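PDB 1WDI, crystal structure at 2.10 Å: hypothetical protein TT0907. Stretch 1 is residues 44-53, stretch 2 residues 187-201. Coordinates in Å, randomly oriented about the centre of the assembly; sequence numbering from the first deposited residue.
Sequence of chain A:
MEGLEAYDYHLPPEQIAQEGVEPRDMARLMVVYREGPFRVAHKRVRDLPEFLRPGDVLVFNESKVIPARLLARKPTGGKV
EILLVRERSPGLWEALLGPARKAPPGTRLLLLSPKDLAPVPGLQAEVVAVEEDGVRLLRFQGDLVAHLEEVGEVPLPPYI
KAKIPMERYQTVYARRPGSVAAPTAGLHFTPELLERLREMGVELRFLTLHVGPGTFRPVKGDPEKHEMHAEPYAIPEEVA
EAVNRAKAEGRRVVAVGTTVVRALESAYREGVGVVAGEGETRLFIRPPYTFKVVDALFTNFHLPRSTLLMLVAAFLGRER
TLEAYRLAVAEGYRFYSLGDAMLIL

Stretch 1 44-53: RVRDLPEFLR
Stretch 2 187-201: LHFTPELLERLREMG

Two short segments far apart in sequence can pack as one unit when an apolar seam is closed by a few polar contacts, and TT0907 offers a compact example. Residues 45-47 form a 3-10 segment, followed by a weakly bonded helix at about 48-51; F51 N donates to L48 O at 2.8 Å. The second stretch leaves a 3-10 turn at 187-188, passes F189 in extended conformation (phi/psi -82/147), and enters the helix 191-199. T190 caps that helix, its OG1 accepting from L193 N at 3.1 Å; beyond it, G201 takes positive phi (78/21). The stretches run in the same direction: CA atoms pair V45 with H188 (6.9 Å), R46 with L193 (6.3 Å), P49 with L197 (6.2 Å) and R53 with M200 (7.1 Å). Together they bury 608 Å².

Apolar side chains fill the seam. V45 (t) sets CG1 3.6 Å from CD2 of L193 (t, p), while L48 (t, p) brings CD2 to 3.6 Å from CE2 of F189 (chi1 m). The P49 ring, C-gamma exo, places CD 3.9 Å from L193 CD1 and CG 4.0 Å from CD2 of L197 (m, t), which also receives L52 CD1 at 3.8 Å. M200 (p, t, m) closes the far end: its SD lies 3.7 Å from P49 CB, and its CE 3.6 Å from R53 CA.

The polar contact centres on R196 (m, t, p, chi4 -146°). Its NH1 donates to R46 O at 2.7 Å, and its NH2 adds a weak bond to the same oxygen at 3.3 Å. R46 (p, t, m, chi4 -71°) stacks on this guanidinium, planes at 9° and centres 4.3 Å apart, despite like charge; P49 CG covers the opposite face, 3.7 Å from R196 NH2. Flat, delocalised guanidinium groups can thus stack while their edges remain free to donate hydrogen bonds.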

# COMPACT_ATOMS: atom_id res chain seq x y z
N ARG A 44 12.20 -12.15 14.17
CA ARG A 44 12.62 -11.57 12.91
C ARG A 44 11.52 -11.94 11.93
O ARG A 44 10.76 -12.88 12.18
CB ARG A 44 13.98 -12.13 12.49
CG ARG A 44 15.11 -11.45 13.26
CD ARG A 44 16.51 -11.98 13.02
NE ARG A 44 17.45 -11.11 13.73
CZ ARG A 44 18.74 -11.35 13.91
NH1 ARG A 44 19.29 -12.46 13.43
NH2 ARG A 44 19.48 -10.48 14.57
N VAL A 45 11.40 -11.19 10.84
CA VAL A 45 10.37 -11.47 9.85
C VAL A 45 10.48 -12.91 9.35
O VAL A 45 9.47 -13.56 9.09
CB VAL A 45 10.47 -10.50 8.65
CG1 VAL A 45 9.50 -10.92 7.55
CG2 VAL A 45 10.16 -9.08 9.12
N ARG A 46 11.70 -13.41 9.22
CA ARG A 46 11.88 -14.78 8.74
C ARG A 46 11.22 -15.81 9.66
O ARG A 46 11.02 -16.96 9.26
CB ARG A 46 13.37 -15.11 8.56
CG ARG A 46 14.12 -15.35 9.86
CD ARG A 46 15.56 -15.79 9.58
NE ARG A 46 15.62 -16.85 8.58
CZ ARG A 46 15.24 -18.11 8.77
NH1 ARG A 46 14.75 -18.50 9.94
NH2 ARG A 46 15.35 -19.00 7.79
N ASP A 47 10.88 -15.41 10.88
CA ASP A 47 10.25 -16.33 11.82
C ASP A 47 8.74 -16.40 11.70
O ASP A 47 8.08 -17.16 12.42
CB ASP A 47 10.61 -15.95 13.26
CG ASP A 47 12.07 -16.15 13.55
OD1 ASP A 47 12.57 -17.23 13.22
OD2 ASP A 47 12.70 -15.23 14.11
N LEU A 48 8.18 -15.62 10.79
CA LEU A 48 6.74 -15.58 10.57
C LEU A 48 6.07 -16.96 10.49
O LEU A 48 5.00 -17.17 11.08
CB LEU A 48 6.42 -14.77 9.31
CG LEU A 48 4.95 -14.56 8.94
CD1 LEU A 48 4.22 -13.82 10.07
CD2 LEU A 48 4.87 -13.77 7.63
N PRO A 49 6.68 -17.93 9.79
CA PRO A 49 6.08 -19.27 9.67
C PRO A 49 5.73 -19.91 11.02
O PRO A 49 4.77 -20.68 11.12
CB PRO A 49 7.15 -20.06 8.91
CG PRO A 49 7.79 -19.01 8.05
CD PRO A 49 7.95 -17.87 9.03
N GLU A 50 6.52 -19.59 12.04
CA GLU A 50 6.30 -20.10 13.39
C GLU A 50 4.96 -19.67 13.96
O GLU A 50 4.36 -20.38 14.76
CB GLU A 50 7.37 -19.59 14.34
CG GLU A 50 8.67 -20.34 14.33
CD GLU A 50 9.68 -19.69 15.25
OE1 GLU A 50 9.28 -19.21 16.34
OE2 GLU A 50 10.88 -19.66 14.90
N PHE A 51 4.50 -18.49 13.55
CA PHE A 51 3.25 -17.96 14.07
C PHE A 51 2.04 -18.16 13.19
O PHE A 51 0.93 -17.80 13.57
CB PHE A 51 3.44 -16.48 14.40
CG PHE A 51 4.53 -16.25 15.41
CD1 PHE A 51 5.85 -16.09 15.00
CD2 PHE A 51 4.24 -16.28 16.77
CE1 PHE A 51 6.88 -15.97 15.94
CE2 PHE A 51 5.26 -16.16 17.72
CZ PHE A 51 6.58 -16.00 17.30
N LEU A 52 2.25 -18.74 12.02
CA LEU A 52 1.13 -19.00 11.13
C LEU A 52 0.87 -20.49 11.14
O LEU A 52 1.59 -21.25 11.81
CB LEU A 52 1.45 -18.52 9.72
CG LEU A 52 1.75 -17.03 9.57
CD1 LEU A 52 1.85 -16.69 8.09
CD2 LEU A 52 0.66 -16.21 10.24
N ARG A 53 -0.15 -20.93 10.42
CA ARG A 53 -0.43 -22.35 10.34
C ARG A 53 -1.10 -22.71 9.03
O ARG A 53 -1.68 -21.85 8.37
CB ARG A 53 -1.26 -22.81 11.54
CG ARG A 53 -2.49 -22.00 11.84
CD ARG A 53 -2.63 -21.81 13.35
NE ARG A 53 -3.89 -21.16 13.68
CZ ARG A 53 -4.16 -20.61 14.86
NH1 ARG A 53 -3.26 -20.62 15.83
NH2 ARG A 53 -5.34 -20.04 15.06
N LEU A 187 7.53 -5.28 1.67
CA LEU A 187 8.95 -5.25 1.31
C LEU A 187 9.79 -6.22 2.15
O LEU A 187 10.85 -6.66 1.71
CB LEU A 187 9.51 -3.84 1.47
CG LEU A 187 10.98 -3.65 1.09
CD1 LEU A 187 11.12 -3.60 -0.43
CD2 LEU A 187 11.52 -2.36 1.70
N HIS A 188 9.30 -6.54 3.35
CA HIS A 188 10.01 -7.43 4.27
C HIS A 188 10.11 -8.88 3.80
O HIS A 188 10.97 -9.62 4.28
CB HIS A 188 9.34 -7.39 5.64
CG HIS A 188 9.32 -6.03 6.26
ND1 HIS A 188 10.47 -5.36 6.62
CD2 HIS A 188 8.29 -5.21 6.59
CE1 HIS A 188 10.15 -4.20 7.15
NE2 HIS A 188 8.83 -4.08 7.14
N PHE A 189 9.23 -9.27 2.89
CA PHE A 189 9.22 -10.64 2.39
C PHE A 189 10.25 -10.88 1.29
O PHE A 189 10.54 -9.99 0.49
CB PHE A 189 7.83 -11.02 1.88
CG PHE A 189 6.79 -11.14 2.96
CD1 PHE A 189 6.32 -10.00 3.62
CD2 PHE A 189 6.27 -12.38 3.31
CE1 PHE A 189 5.35 -10.11 4.62
CE2 PHE A 189 5.30 -12.50 4.31
CZ PHE A 189 4.84 -11.35 4.96
N THR A 190 10.78 -12.09 1.26
CA THR A 190 11.75 -12.49 0.25
C THR A 190 11.17 -13.71 -0.45
O THR A 190 10.24 -14.33 0.06
CB THR A 190 13.07 -12.94 0.90
OG1 THR A 190 12.79 -13.99 1.84
CG2 THR A 190 13.77 -11.78 1.61
N PRO A 191 11.72 -14.06 -1.62
CA PRO A 191 11.20 -15.23 -2.33
C PRO A 191 11.30 -16.47 -1.43
O PRO A 191 10.43 -17.34 -1.46
CB PRO A 191 12.12 -15.32 -3.55
CG PRO A 191 12.40 -13.88 -3.83
CD PRO A 191 12.69 -13.33 -2.45
N GLU A 192 12.36 -16.53 -0.62
CA GLU A 192 12.58 -17.65 0.29
C GLU A 192 11.47 -17.74 1.34
O GLU A 192 10.90 -18.81 1.56
CB GLU A 192 13.92 -17.50 1.03
CG GLU A 192 15.17 -17.62 0.17
CD GLU A 192 15.37 -16.45 -0.78
OE1 GLU A 192 15.05 -15.30 -0.39
OE2 GLU A 192 15.85 -16.68 -1.91
N LEU A 193 11.16 -16.62 1.98
CA LEU A 193 10.12 -16.60 2.99
C LEU A 193 8.79 -17.01 2.38
O LEU A 193 8.04 -17.80 2.95
CB LEU A 193 9.99 -15.20 3.61
CG LEU A 193 8.83 -14.99 4.58
CD1 LEU A 193 8.84 -16.08 5.64
CD2 LEU A 193 8.96 -13.60 5.22
N LEU A 194 8.50 -16.46 1.20
CA LEU A 194 7.26 -16.80 0.53
C LEU A 194 7.19 -18.31 0.26
O LEU A 194 6.18 -18.94 0.53
CB LEU A 194 7.13 -16.01 -0.79
CG LEU A 194 6.85 -14.51 -0.61
CD1 LEU A 194 6.82 -13.80 -1.98
CD2 LEU A 194 5.50 -14.32 0.10
N GLU A 195 8.28 -18.89 -0.23
CA GLU A 195 8.29 -20.32 -0.51
C GLU A 195 8.09 -21.14 0.76
O GLU A 195 7.33 -22.11 0.77
CB GLU A 195 9.61 -20.73 -1.19
CG GLU A 195 9.61 -22.15 -1.73
CD GLU A 195 8.42 -22.45 -2.64
OE1 GLU A 195 8.06 -21.58 -3.46
OE2 GLU A 195 7.86 -23.56 -2.54
N ARG A 196 8.78 -20.77 1.84
CA ARG A 196 8.62 -21.49 3.10
C ARG A 196 7.15 -21.46 3.52
O ARG A 196 6.62 -22.46 4.01
CB ARG A 196 9.50 -20.86 4.19
CG ARG A 196 11.01 -21.05 3.96
CD ARG A 196 11.83 -20.22 4.94
NE ARG A 196 11.53 -20.58 6.32
CZ ARG A 196 11.52 -19.71 7.33
NH1 ARG A 196 11.81 -18.43 7.12
NH2 ARG A 196 11.23 -20.14 8.56
N LEU A 197 6.49 -20.32 3.31
CA LEU A 197 5.08 -20.21 3.66
C LEU A 197 4.23 -21.15 2.80
O LEU A 197 3.31 -21.79 3.30
CB LEU A 197 4.62 -18.75 3.50
CG LEU A 197 5.20 -17.77 4.54
CD1 LEU A 197 4.95 -16.32 4.12
CD2 LEU A 197 4.57 -18.06 5.89
N ARG A 198 4.54 -21.23 1.51
CA ARG A 198 3.80 -22.12 0.62
C ARG A 198 3.99 -23.55 1.10
O ARG A 198 3.03 -24.32 1.21
CB ARG A 198 4.33 -22.03 -0.82
CG ARG A 198 4.29 -20.65 -1.45
CD ARG A 198 4.45 -20.74 -2.98
NE ARG A 198 4.43 -19.43 -3.61
CZ ARG A 198 5.50 -18.64 -3.75
NH1 ARG A 198 6.69 -19.03 -3.30
NH2 ARG A 198 5.37 -17.45 -4.33
N GLU A 199 5.23 -23.89 1.41
CA GLU A 199 5.55 -25.23 1.88
C GLU A 199 4.80 -25.64 3.14
O GLU A 199 4.61 -26.83 3.38
CB GLU A 199 7.06 -25.36 2.06
CG GLU A 199 7.79 -25.61 0.75
CD GLU A 199 9.30 -25.59 0.88
OE1 GLU A 199 9.82 -26.13 1.88
OE2 GLU A 199 9.97 -25.04 -0.01
N MET A 200 4.37 -24.68 3.94
CA MET A 200 3.62 -25.05 5.14
C MET A 200 2.12 -24.87 4.96
O MET A 200 1.36 -24.87 5.92
CB MET A 200 4.10 -24.26 6.36
CG MET A 200 3.88 -22.77 6.31
SD MET A 200 4.25 -22.09 7.92
CE MET A 200 2.83 -22.67 8.84
N GLY A 201 1.68 -24.73 3.71
CA GLY A 201 0.26 -24.60 3.44
C GLY A 201 -0.39 -23.26 3.69
O GLY A 201 -1.60 -23.19 3.86